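Local structure of N-acetyltransferase (Staphylococcus aureus subsp. aureus, 4LUA) at residues N13-Y18 with M39-I44; E28-S33 with L118-V123; A68-E73 with S84-N89. The protein probably transfers an acetyl group from acetyl-CoA to an amino group of its substrate, as a member of the GNAT acetyltransferase superfamily. All coordinates share one frame; numbering follows the deposited sequence.

Contact 1 (N13-Y18 with M39-I44); sequences NDFNEY and MTDTLI
In the pair of helices that follows the first strand of the GNAT fold, F15 and Y18 at the start of helix 15-25 meet I44 in the first turn of helix 41-48. The I44 methyl CG2 is shared by both rings: it lies 3.5 Å from F15 CD2 and 3.7 Å from Y18 CD2, so one branch touches two rings a helical turn apart. CG anti to the backbone N, chi1 -178°, carries the F15 ring toward I44. I44 CD1 goes on to the edge of the Y18 ring, in its plane.

Beyond I44, F15 turns its rim to the other helix, with CE2 3.7 Å from the backbone O of D41. The D41 carboxylate stands steeply to that ring, 72° between the planes, and its OD1 forms a salt bridge with K19, one turn along from F15. The second helix starts with a proper N-cap, T40 OG1 accepting from L43 N at 3.0 Å. Away from this cap, Y18 packs on Y88 of strand 83-91, as does M39. The M39 chain bends at chi2 and again at chi3 (-67°), which puts its methyl CE at the edge of the tyrosine ring, 3.5 Å from Y18 OH.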
ATOM      1  N   ASN A  13      16.969   3.330   8.340  1.00 31.87           N
ATOM      2  CA  ASN A  13      18.056   2.414   8.062  1.00 40.35           C
ATOM      3  C   ASN A  13      17.741   1.412   6.981  1.00 37.16           C
ATOM      4  O   ASN A  13      18.634   0.656   6.565  1.00 37.75           O
ATOM      5  CB  ASN A  13      18.498   1.707   9.323  1.00 43.47           C
ATOM      6  CG  ASN A  13      19.499   2.532  10.130  1.00 43.30           C
ATOM      7  OD1 ASN A  13      19.512   3.789  10.080  1.00 39.86           O
ATOM      8  ND2 ASN A  13      20.353   1.832  10.875  1.00 52.24           N
ATOM      9  N   ASP A  14      16.489   1.384   6.525  1.00 29.64           N
ATOM     10  CA  ASP A  14      16.111   0.490   5.432  1.00 33.22           C
ATOM     11  C   ASP A  14      15.997   1.200   4.111  1.00 28.94           C
ATOM     12  O   ASP A  14      15.605   0.586   3.064  1.00 28.20           O
ATOM     13  CB  ASP A  14      14.795  -0.221   5.784  1.00 26.65           C
ATOM     14  CG  ASP A  14      14.943  -1.035   7.055  1.00 29.19           C
ATOM     15  OD1 ASP A  14      15.898  -1.878   7.097  1.00 30.76           O
ATOM     16  OD2 ASP A  14      14.229  -0.748   8.052  1.00 26.12           O
ATOM     17  N   PHE A  15      16.381   2.482   4.131  1.00 30.35           N
ATOM     18  CA  PHE A  15      16.306   3.287   2.916  1.00 31.12           C
ATOM     19  C   PHE A  15      16.847   2.566   1.645  1.00 31.53           C
ATOM     20  O   PHE A  15      16.132   2.422   0.634  1.00 31.95           O
ATOM     21  CB  PHE A  15      17.076   4.601   3.132  1.00 33.23           C
ATOM     22  CG  PHE A  15      17.017   5.508   1.964  1.00 34.37           C
ATOM     23  CD1 PHE A  15      17.910   5.353   0.898  1.00 35.79           C
ATOM     24  CD2 PHE A  15      16.105   6.539   1.929  1.00 34.35           C
ATOM     25  CE1 PHE A  15      17.881   6.229  -0.206  1.00 40.24           C
ATOM     26  CE2 PHE A  15      16.045   7.411   0.839  1.00 35.69           C
ATOM     27  CZ  PHE A  15      16.928   7.255  -0.235  1.00 37.12           C
ATOM     28  N   ASN A  16      18.101   2.113   1.706  1.00 32.82           N
ATOM     29  CA  ASN A  16      18.751   1.485   0.547  1.00 33.69           C
ATOM     30  C   ASN A  16      17.920   0.354  -0.037  1.00 31.93           C
ATOM     31  O   ASN A  16      17.583   0.374  -1.252  1.00 32.02           O
ATOM     32  CB  ASN A  16      20.196   1.048   0.876  1.00 35.43           C
ATOM     33  CG  ASN A  16      21.101   2.241   1.150  1.00 41.87           C
ATOM     34  OD1 ASN A  16      20.833   3.337   0.638  1.00 40.38           O
ATOM     35  ND2 ASN A  16      22.174   2.044   1.964  1.00 39.30           N
ATOM     36  N   GLU A  17      17.463  -0.526   0.864  1.00 30.40           N
ATOM     37  CA  GLU A  17      16.728  -1.707   0.449  0.61 28.89           C
ATOM     38  C   GLU A  17      15.349  -1.302  -0.080  1.00 27.56           C
ATOM     39  O   GLU A  17      14.846  -1.876  -1.094  1.00 27.05           O
ATOM     40  CB  GLU A  17      16.638  -2.691   1.629  0.61 27.97           C
ATOM     41  CG  GLU A  17      18.000  -3.342   2.034  0.61 38.03           C
ATOM     42  CD  GLU A  17      19.001  -2.425   2.770  0.61 44.62           C
ATOM     43  OE1 GLU A  17      18.597  -1.444   3.459  0.61 30.88           O
ATOM     44  OE2 GLU A  17      20.225  -2.716   2.680  0.61 50.15           O
ATOM     45  N   TYR A  18      14.755  -0.302   0.572  1.00 27.23           N
ATOM     46  CA  TYR A  18      13.404   0.088   0.187  1.00 26.15           C
ATOM     47  C   TYR A  18      13.546   0.618  -1.222  1.00 27.23           C
ATOM     48  O   TYR A  18      12.752   0.295  -2.144  1.00 26.62           O
ATOM     49  CB  TYR A  18      12.872   1.138   1.153  1.00 26.05           C
ATOM     50  CG  TYR A  18      11.435   1.544   0.869  1.00 25.12           C
ATOM     51  CD1 TYR A  18      10.394   0.940   1.529  1.00 23.64           C
ATOM     52  CD2 TYR A  18      11.166   2.561  -0.047  1.00 26.03           C
ATOM     53  CE1 TYR A  18       9.091   1.321   1.253  1.00 23.05           C
ATOM     54  CE2 TYR A  18       9.885   2.962  -0.317  1.00 25.47           C
ATOM     55  CZ  TYR A  18       8.843   2.332   0.345  1.00 23.96           C
ATOM     56  OH  TYR A  18       7.518   2.691   0.060  1.00 24.09           O
ATOM     57  N   MET A  39       9.014   6.973  -6.729  1.00 44.45           N
ATOM     58  CA  MET A  39       9.348   7.146  -5.333  1.00 41.56           C
ATOM     59  C   MET A  39      10.674   7.915  -5.281  1.00 46.25           C
ATOM     60  O   MET A  39      11.751   7.359  -5.522  1.00 51.66           O
ATOM     61  CB  MET A  39       9.451   5.770  -4.667  1.00 35.88           C
ATOM     62  CG  MET A  39       8.220   4.886  -4.907  1.00 40.68           C
ATOM     63  SD  MET A  39       6.882   5.536  -3.926  1.00 42.57           S
ATOM     64  CE  MET A  39       7.579   5.142  -2.378  1.00 29.07           C
ATOM     65  N   THR A  40      10.591   9.207  -4.986  1.00 42.52           N
ATOM     66  CA  THR A  40      11.775  10.045  -4.974  1.00 43.52           C
ATOM     67  C   THR A  40      12.539   9.820  -3.673  1.00 46.86           C
ATOM     68  O   THR A  40      11.957   9.326  -2.708  1.00 39.85           O
ATOM     69  CB  THR A  40      11.384  11.509  -5.055  1.00 57.45           C
ATOM     70  OG1 THR A  40      10.897  11.945  -3.775  1.00 61.63           O
ATOM     71  CG2 THR A  40      10.315  11.689  -6.099  1.00 54.99           C
ATOM     72  N   ASP A  41      13.829  10.179  -3.639  1.00 42.51           N
ATOM     73  CA  ASP A  41      14.632  10.015  -2.425  1.00 42.86           C
ATOM     74  C   ASP A  41      14.014  10.775  -1.252  1.00 42.55           C
ATOM     75  O   ASP A  41      14.007  10.297  -0.105  1.00 41.35           O
ATOM     76  CB  ASP A  41      16.063  10.563  -2.603  1.00 46.23           C
ATOM     77  CG  ASP A  41      16.967   9.659  -3.428  1.00 46.83           C
ATOM     78  OD1 ASP A  41      16.551   8.568  -3.871  1.00 44.67           O
ATOM     79  OD2 ASP A  41      18.136  10.057  -3.631  1.00 50.57           O
ATOM     80  N   THR A  42      13.519  11.980  -1.528  1.00 47.33           N
ATOM     81  CA  THR A  42      12.935  12.788  -0.463  1.00 48.57           C
ATOM     82  C   THR A  42      11.695  12.098   0.101  1.00 44.81           C
ATOM     83  O   THR A  42      11.526  12.003   1.322  1.00 42.99           O
ATOM     84  CB  THR A  42      12.577  14.184  -0.949  1.00 51.92           C
ATOM     85  OG1 THR A  42      13.783  14.849  -1.335  1.00 49.39           O
ATOM     86  CG2 THR A  42      11.921  14.979   0.167  1.00 55.30           C
ATOM     87  N   LEU A  43      10.848  11.605  -0.792  1.00 45.23           N
ATOM     88  CA  LEU A  43       9.641  10.879  -0.392  1.00 39.62           C
ATOM     89  C   LEU A  43       9.960   9.652   0.464  1.00 40.30           C
ATOM     90  O   LEU A  43       9.343   9.445   1.537  1.00 35.61           O
ATOM     91  CB  LEU A  43       8.845  10.463  -1.629  1.00 37.51           C
ATOM     92  CG  LEU A  43       7.497   9.787  -1.329  1.00 41.19           C
ATOM     93  CD1 LEU A  43       6.570  10.581  -0.381  1.00 43.11           C
ATOM     94  CD2 LEU A  43       6.778   9.431  -2.619  1.00 35.73           C
ATOM     95  N   ILE A  44      10.892   8.830  -0.020  1.00 34.40           N
ATOM     96  CA  ILE A  44      11.299   7.632   0.695  1.00 33.25           C
ATOM     97  C   ILE A  44      11.766   8.028   2.102  1.00 34.67           C
ATOM     98  O   ILE A  44      11.308   7.472   3.110  1.00 33.56           O
ATOM     99  CB  ILE A  44      12.379   6.830  -0.100  1.00 34.87           C
ATOM    100  CG1 ILE A  44      11.816   6.332  -1.451  1.00 32.61           C
ATOM    101  CG2 ILE A  44      12.955   5.646   0.734  1.00 33.17           C
ATOM    102  CD1 ILE A  44      12.799   5.412  -2.229  1.00 33.14           C
TER

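Contact 2 (E28-S33 with L118-V123); sequences EFTQDS and LLTSIV
T120 to V123 form the end of strand 117-123, the GNAT strand that starts parallel to strand 83-91 and then splays from it; here T30, in the type I turn E28-Q31, closes against it from within the resulting cleft. In this family such a splay usually receives acetyl-CoA. T120 only brushes the turn, its OG1 4.3 Å from T30 CG2, and has a weak bond to Y133 OH.

At S121 the backbone O faces the side of T30, 3.2 Å from OG1, yet that hydroxyl donates elsewhere, to E28 OE1 at 2.6 Å. With chi1 at 63°, T30 OG1 sits between its own backbone N and carbonyl carbon, and T30 N reaches the same E28 oxygen from above the carboxylate plane, so two bonds grip OE1. S121 OG shares a hydrogen bond with a water, and that water accepts from Q31 NE2; the other end of that amide, OE1, is held by Q37 N.

I122 turns its CA toward T30 O at 3.6 Å, a CA-H...O contact, while its side chain packs on A129 and Y133 of helix 127-135. V123 supplies the one direct hydrogen bond between the segments: its N meets T30 O at 2.9 Å. Beside this bond V123 CG2 rests 3.7 Å from Q31 CA.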
ATOM      1  N   GLU A  28       3.050  -0.053  -8.766  1.00 21.14           N
ATOM      2  CA  GLU A  28       2.343  -0.087  -7.472  1.00 19.74           C
ATOM      3  C   GLU A  28       1.077  -0.933  -7.629  1.00 17.69           C
ATOM      4  O   GLU A  28       0.394  -0.840  -8.647  1.00 17.30           O
ATOM      5  CB  GLU A  28       1.973   1.353  -7.083  1.00 20.08           C
ATOM      6  CG  GLU A  28       1.823   1.632  -5.587  1.00 19.58           C
ATOM      7  CD  GLU A  28       0.420   1.412  -5.061  1.00 17.47           C
ATOM      8  OE1 GLU A  28      -0.479   1.109  -5.827  1.00 16.38           O
ATOM      9  OE2 GLU A  28       0.253   1.559  -3.815  1.00 18.18           O
ATOM     10  N   PHE A  29       0.795  -1.779  -6.619  1.00 16.47           N
ATOM     11  CA  PHE A  29      -0.256  -2.812  -6.782  1.00 14.64           C
ATOM     12  C   PHE A  29      -1.655  -2.276  -7.130  1.00 13.65           C
ATOM     13  O   PHE A  29      -2.408  -2.995  -7.808  1.00 13.16           O
ATOM     14  CB  PHE A  29      -0.310  -3.562  -5.423  1.00 13.71           C
ATOM     15  CG  PHE A  29      -1.270  -4.737  -5.415  1.00 12.21           C
ATOM     16  CD1 PHE A  29      -0.839  -5.970  -5.860  1.00 17.84           C
ATOM     17  CD2 PHE A  29      -2.557  -4.572  -4.928  1.00 14.33           C
ATOM     18  CE1 PHE A  29      -1.743  -7.100  -5.816  1.00 16.44           C
ATOM     19  CE2 PHE A  29      -3.443  -5.674  -4.914  1.00 16.92           C
ATOM     20  CZ  PHE A  29      -3.015  -6.896  -5.344  1.00 14.83           C
ATOM     21  N   THR A  30      -1.985  -1.071  -6.679  1.00 13.43           N
ATOM     22  CA  THR A  30      -3.312  -0.499  -6.973  1.00 12.25           C
ATOM     23  C   THR A  30      -3.301   0.477  -8.097  1.00 17.60           C
ATOM     24  O   THR A  30      -4.361   1.042  -8.398  1.00 16.07           O
ATOM     25  CB  THR A  30      -3.879   0.258  -5.730  1.00 12.79           C
ATOM     26  OG1 THR A  30      -3.053   1.380  -5.361  1.00 16.19           O
ATOM     27  CG2 THR A  30      -3.925  -0.714  -4.533  1.00 13.90           C
ATOM     28  N   GLN A  31      -2.152   0.702  -8.756  1.00 15.19           N
ATOM     29  CA  GLN A  31      -2.100   1.681  -9.840  1.00 16.42           C
ATOM     30  C   GLN A  31      -1.995   0.978 -11.188  1.00 17.96           C
ATOM     31  O   GLN A  31      -2.533  -0.127 -11.355  1.00 17.24           O
ATOM     32  CB  GLN A  31      -0.974   2.684  -9.611  1.00 18.39           C
ATOM     33  CG  GLN A  31      -1.210   3.386  -8.288  1.00 18.14           C
ATOM     34  CD  GLN A  31      -0.132   4.384  -7.883  1.00 22.03           C
ATOM     35  OE1 GLN A  31       0.944   4.543  -8.512  1.00 23.78           O
ATOM     36  NE2 GLN A  31      -0.423   5.063  -6.759  1.00 26.92           N
ATOM     37  N   ASP A  32      -1.381   1.600 -12.190  1.00 18.43           N
ATOM     38  CA  ASP A  32      -1.429   1.010 -13.518  1.00 18.72           C
ATOM     39  C   ASP A  32      -0.130   0.271 -13.863  1.00 19.96           C
ATOM     40  O   ASP A  32       0.944   0.567 -13.343  1.00 21.94           O
ATOM     41  CB  ASP A  32      -1.682   2.159 -14.523  1.00 19.81           C
ATOM     42  CG  ASP A  32      -1.721   1.695 -15.966  1.00 22.50           C
ATOM     43  OD1 ASP A  32      -2.774   1.107 -16.347  1.00 23.78           O
ATOM     44  OD2 ASP A  32      -0.748   1.952 -16.758  1.00 23.13           O
ATOM     45  N   SER A  33      -0.245  -0.706 -14.753  1.00 19.74           N
ATOM     46  CA  SER A  33       0.889  -1.525 -15.177  1.00 21.19           C
ATOM     47  C   SER A  33       1.998  -0.751 -15.851  1.00 25.37           C
ATOM     48  O   SER A  33       3.181  -1.144 -15.800  1.00 25.33           O
ATOM     49  CB  SER A  33       0.356  -2.637 -16.112  1.00 20.58           C
ATOM     50  OG  SER A  33      -0.116  -2.139 -17.336  1.00 24.49           O
ATOM     51  N   LEU A 118      -9.809   1.880   7.582  1.00 22.58           N
ATOM     52  CA  LEU A 118      -8.650   1.808   6.719  1.00 17.93           C
ATOM     53  C   LEU A 118      -9.223   2.101   5.361  1.00 20.42           C
ATOM     54  O   LEU A 118     -10.243   1.474   4.974  1.00 19.89           O
ATOM     55  CB  LEU A 118      -8.086   0.384   6.596  1.00 27.49           C
ATOM     56  CG  LEU A 118      -7.195  -0.200   7.628  1.00 35.42           C
ATOM     57  CD1 LEU A 118      -7.011  -1.664   7.250  1.00 24.68           C
ATOM     58  CD2 LEU A 118      -5.911   0.579   7.495  1.00 34.84           C
ATOM     59  N   LEU A 119      -8.602   3.027   4.601  1.00 16.52           N
ATOM     60  CA  LEU A 119      -9.067   3.291   3.219  1.00 14.51           C
ATOM     61  C   LEU A 119      -7.999   2.914   2.212  1.00 14.51           C
ATOM     62  O   LEU A 119      -6.809   2.883   2.547  1.00 16.58           O
ATOM     63  CB  LEU A 119      -9.333   4.776   3.066  1.00 17.64           C
ATOM     64  CG  LEU A 119     -10.407   5.375   3.939  1.00 27.51           C
ATOM     65  CD1 LEU A 119     -10.429   6.892   3.668  1.00 34.90           C
ATOM     66  CD2 LEU A 119     -11.694   4.761   3.566  1.00 32.60           C
ATOM     67  N   THR A 120      -8.397   2.510   1.024  1.00 13.95           N
ATOM     68  CA  THR A 120      -7.424   2.283  -0.033  1.00 12.18           C
ATOM     69  C   THR A 120      -8.035   2.825  -1.327  1.00 13.07           C
ATOM     70  O   THR A 120      -9.267   2.855  -1.517  1.00 13.16           O
ATOM     71  CB  THR A 120      -7.102   0.728  -0.162  1.00 14.85           C
ATOM     72  OG1 THR A 120      -5.903   0.557  -0.933  1.00 23.21           O
ATOM     73  CG2 THR A 120      -8.268  -0.085  -0.794  1.00 16.83           C
ATOM     74  N   SER A 121      -7.179   3.289  -2.253  1.00 13.68           N
ATOM     75  CA  SER A 121      -7.619   3.813  -3.543  1.00 13.75           C
ATOM     76  C   SER A 121      -7.047   2.927  -4.650  1.00 14.71           C
ATOM     77  O   SER A 121      -5.918   2.420  -4.525  1.00 14.22           O
ATOM     78  CB  SER A 121      -7.167   5.299  -3.770  1.00 15.26           C
ATOM     79  OG  SER A 121      -5.733   5.323  -3.581  1.00 18.80           O
ATOM     80  N   ILE A 122      -7.863   2.703  -5.689  1.00 12.72           N
ATOM     81  CA  ILE A 122      -7.440   1.731  -6.755  1.00 11.09           C
ATOM     82  C   ILE A 122      -7.780   2.378  -8.080  1.00 13.36           C
ATOM     83  O   ILE A 122      -8.924   2.839  -8.326  1.00 14.38           O
ATOM     84  CB  ILE A 122      -8.221   0.394  -6.603  1.00 12.01           C
ATOM     85  CG1 ILE A 122      -8.015  -0.181  -5.192  1.00 14.40           C
ATOM     86  CG2 ILE A 122      -7.735  -0.639  -7.671  1.00 14.94           C
ATOM     87  CD1 ILE A 122      -8.817  -1.500  -4.966  1.00 15.80           C
ATOM     88  N   VAL A 123      -6.821   2.401  -9.021  1.00 13.48           N
ATOM     89  CA  VAL A 123      -7.157   2.951 -10.318  1.00 14.85           C
ATOM     90  C   VAL A 123      -8.325   2.198 -10.946  1.00 14.63           C
ATOM     91  O   VAL A 123      -8.467   0.962 -10.796  1.00 16.15           O
ATOM     92  CB  VAL A 123      -5.924   2.893 -11.233  1.00 18.61           C
ATOM     93  CG1 VAL A 123      -6.298   3.126 -12.692  1.00 25.21           C
ATOM     94  CG2 VAL A 123      -4.879   3.943 -10.728  1.00 17.90           C
TER
HETATM   95  O   HOH W   1      -3.296   4.928  -5.617  1.00 36.50           O

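Contact 3 (A68-E73 with S84-N89); sequences ATAALE and SLIKYN
A70 and L72 fit their side chains among those of S84, I86 and N89 on one face of the antiparallel hairpin 65-75/83-91, in the centre of the GNAT sheet. A70 CB is a small bump beside N89, 3.8 Å from its ND2. Further along, L72 swings its CD1 across to the neighbouring strand, 3.8 Å from S84 CB and close to I86 CG1. Helix 96-112 packs over this face, with L102 and I106 on A70 and Y109 on L72.

The opposite face is built differently. A71 CB slots in at the edge of the Y88 ring, 4.1 Å from CD2, while K87 CB lies 3.6 Å above the ring plane toward its rim. E73, extended beyond CG, crosses K87 obliquely, and K87 NZ meets E73 OE2 in a 3.2 Å salt bridge. That OE2 also falls 2.9 Å from K87 CD, so the fine placement of the lysine end is doubtful.

Regular bonds pair A71 with K87 and E73 with L85, but at Y88 the strand bulges: its phi and psi are both positive, and T69 pairs with F90, one residue beyond the regular register. A water donates to both Y88 O and T69 OG1, which is also bonded to F58 O. The N89 amide has CG anti to the backbone N (chi1 -178°). While its OD1 is held by N99, ND2 donates almost straight to T69 O, 3.0 Å away and in the amide plane.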
ATOM      1  N   ALA A  68       8.302  -7.138  -0.513  1.00 16.33           N
ATOM      2  CA  ALA A  68       7.044  -6.400  -0.630  1.00 14.70           C
ATOM      3  C   ALA A  68       6.987  -5.336   0.438  1.00 14.66           C
ATOM      4  O   ALA A  68       7.649  -5.452   1.492  1.00 16.20           O
ATOM      5  CB  ALA A  68       5.793  -7.339  -0.478  1.00 15.99           C
ATOM      6  N   THR A  69       6.194  -4.294   0.169  1.00 13.82           N
ATOM      7  CA  THR A  69       6.019  -3.244   1.177  1.00 15.69           C
ATOM      8  C   THR A  69       4.644  -2.609   1.038  1.00 13.77           C
ATOM      9  O   THR A  69       4.053  -2.646  -0.054  1.00 13.62           O
ATOM     10  CB  THR A  69       7.102  -2.129   1.010  1.00 13.79           C
ATOM     11  OG1 THR A  69       7.019  -1.192   2.106  1.00 13.61           O
ATOM     12  CG2 THR A  69       7.075  -1.364  -0.352  1.00 16.18           C
ATOM     13  N   ALA A  70       4.155  -2.044   2.163  1.00 13.85           N
ATOM     14  CA  ALA A  70       3.030  -1.091   2.085  1.00 12.81           C
ATOM     15  C   ALA A  70       3.170  -0.172   3.284  1.00 14.44           C
ATOM     16  O   ALA A  70       3.815  -0.543   4.265  1.00 15.56           O
ATOM     17  CB  ALA A  70       1.668  -1.855   2.072  1.00 12.61           C
ATOM     18  N   ALA A  71       2.565   1.017   3.178  1.00 14.59           N
ATOM     19  CA  ALA A  71       2.614   2.029   4.234  1.00 16.01           C
ATOM     20  C   ALA A  71       1.161   2.366   4.677  1.00 15.52           C
ATOM     21  O   ALA A  71       0.191   2.291   3.907  1.00 16.95           O
ATOM     22  CB  ALA A  71       3.322   3.240   3.688  1.00 17.83           C
ATOM     23  N   LEU A  72       1.043   2.695   5.958  1.00 15.92           N
ATOM     24  CA  LEU A  72      -0.215   3.104   6.508  1.00 16.97           C
ATOM     25  C   LEU A  72       0.038   4.556   6.910  1.00 19.20           C
ATOM     26  O   LEU A  72       0.818   4.847   7.835  1.00 21.37           O
ATOM     27  CB  LEU A  72      -0.516   2.188   7.711  1.00 18.15           C
ATOM     28  CG  LEU A  72      -1.807   2.423   8.443  1.00 25.39           C
ATOM     29  CD1 LEU A  72      -2.996   2.357   7.462  1.00 26.01           C
ATOM     30  CD2 LEU A  72      -1.960   1.402   9.602  1.00 26.73           C
ATOM     31  N   GLU A  73      -0.667   5.462   6.235  1.00 18.43           N
ATOM     32  CA  GLU A  73      -0.458   6.900   6.453  1.00 24.94           C
ATOM     33  C   GLU A  73      -1.682   7.431   7.183  1.00 29.07           C
ATOM     34  O   GLU A  73      -2.819   7.222   6.744  1.00 25.03           O
ATOM     35  CB  GLU A  73      -0.237   7.630   5.103  1.00 23.79           C
ATOM     36  CG  GLU A  73      -0.116   9.166   5.294  1.00 36.31           C
ATOM     37  CD  GLU A  73       0.088   9.942   3.992  1.00 38.10           C
ATOM     38  OE1 GLU A  73       0.330  11.171   4.058  1.00 45.08           O
ATOM     39  OE2 GLU A  73      -0.015   9.341   2.898  1.00 40.34           O
ATOM     40  N   SER A  84      -6.952   6.806   8.044  1.00 26.42           N
ATOM     41  CA  SER A  84      -5.765   6.070   7.664  1.00 22.05           C
ATOM     42  C   SER A  84      -5.857   5.447   6.267  1.00 21.06           C
ATOM     43  O   SER A  84      -6.826   4.860   5.976  1.00 24.56           O
ATOM     44  CB  SER A  84      -5.473   5.010   8.691  1.00 34.66           C
ATOM     45  OG  SER A  84      -4.795   5.594   9.769  1.00 43.04           O
ATOM     46  N   LEU A  85      -4.816   5.621   5.469  1.00 17.89           N
ATOM     47  CA  LEU A  85      -4.809   5.173   4.058  1.00 16.38           C
ATOM     48  C   LEU A  85      -3.708   4.210   3.845  1.00 17.06           C
ATOM     49  O   LEU A  85      -2.611   4.421   4.311  1.00 19.20           O
ATOM     50  CB  LEU A  85      -4.518   6.360   3.103  1.00 18.54           C
ATOM     51  CG  LEU A  85      -5.704   7.195   2.618  1.00 36.90           C
ATOM     52  CD1 LEU A  85      -6.598   7.660   3.730  1.00 33.29           C
ATOM     53  CD2 LEU A  85      -5.146   8.382   1.819  1.00 34.36           C
ATOM     54  N   ILE A  86      -3.985   3.172   3.061  1.00 14.90           N
ATOM     55  CA  ILE A  86      -2.886   2.286   2.642  1.00 15.10           C
ATOM     56  C   ILE A  86      -2.324   2.866   1.359  1.00 14.95           C
ATOM     57  O   ILE A  86      -3.086   3.236   0.450  1.00 16.53           O
ATOM     58  CB  ILE A  86      -3.440   0.858   2.400  1.00 13.42           C
ATOM     59  CG1 ILE A  86      -3.982   0.285   3.699  1.00 14.33           C
ATOM     60  CG2 ILE A  86      -2.297  -0.033   1.758  1.00 15.85           C
ATOM     61  CD1 ILE A  86      -4.816  -1.004   3.479  1.00 18.39           C
ATOM     62  N   LYS A  87      -0.997   2.992   1.327  1.00 14.48           N
ATOM     63  CA  LYS A  87      -0.270   3.635   0.224  1.00 15.00           C
ATOM     64  C   LYS A  87       1.008   2.868  -0.061  1.00 13.19           C
ATOM     65  O   LYS A  87       1.490   2.062   0.766  1.00 15.31           O
ATOM     66  CB  LYS A  87       0.115   5.114   0.630  1.00 18.44           C
ATOM     67  CG  LYS A  87      -1.142   5.963   0.618  1.00 26.41           C
ATOM     68  CD  LYS A  87      -0.837   7.422   0.826  1.00 42.70           C
ATOM     69  CE  LYS A  87      -0.881   8.204  -0.469  1.00 50.79           C
ATOM     70  NZ  LYS A  87      -0.217   9.532  -0.291  1.00 56.58           N
ATOM     71  N   TYR A  88       1.611   3.192  -1.204  1.00 14.01           N
ATOM     72  CA  TYR A  88       2.988   2.733  -1.520  1.00 14.49           C
ATOM     73  C   TYR A  88       3.108   1.220  -1.371  1.00 15.80           C
ATOM     74  O   TYR A  88       4.038   0.709  -0.727  1.00 14.40           O
ATOM     75  CB  TYR A  88       4.023   3.455  -0.637  1.00 17.37           C
ATOM     76  CG  TYR A  88       3.830   4.965  -0.699  1.00 18.94           C
ATOM     77  CD1 TYR A  88       3.755   5.627  -1.914  1.00 22.30           C
ATOM     78  CD2 TYR A  88       3.684   5.695   0.470  1.00 21.12           C
ATOM     79  CE1 TYR A  88       3.558   7.017  -1.957  1.00 23.97           C
ATOM     80  CE2 TYR A  88       3.480   7.068   0.429  1.00 21.92           C
ATOM     81  CZ  TYR A  88       3.403   7.700  -0.788  1.00 24.92           C
ATOM     82  OH  TYR A  88       3.211   9.080  -0.832  1.00 28.79           O
ATOM     83  N   ASN A  89       2.203   0.506  -2.021  1.00 13.21           N
ATOM     84  CA  ASN A  89       2.167  -0.974  -1.916  1.00 12.70           C
ATOM     85  C   ASN A  89       2.849  -1.524  -3.149  1.00 13.88           C
ATOM     86  O   ASN A  89       2.290  -1.496  -4.264  1.00 13.80           O
ATOM     87  CB  ASN A  89       0.693  -1.374  -1.833  1.00 13.86           C
ATOM     88  CG  ASN A  89       0.439  -2.905  -1.668  1.00 13.31           C
ATOM     89  OD1 ASN A  89      -0.642  -3.372  -2.029  1.00 13.33           O
ATOM     90  ND2 ASN A  89       1.432  -3.683  -1.199  1.00 13.96           N
TER
HETATM   91  O   HOH W   2       5.685   1.254   1.422  1.00 14.94           O

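How the contacts relate
Contact 3 sits at the heart of the chain, its centre about 3 Å from the chain centre; contact 2 is also buried, and contact 1 is only partly so, out on the helical flank. Their chemistry follows: contact 1 has no hydrogen bond between its segments, contact 2 has a single backbone bond, and contact 3 is a strand ladder, broken by a bulge, with a side-chain amide bond and a salt bridge. Contacts 1 and 3 share a packing layer through Y18 CE1, 3.4 Å from T69 OG1. Contacts 2 and 3 are joined at the bulged strand, where F29 N probably bonds N89 O and E28 OE2 probably accepts from N89 N. Contacts 1 and 2 do not touch, their nearest atoms about 7 Å apart.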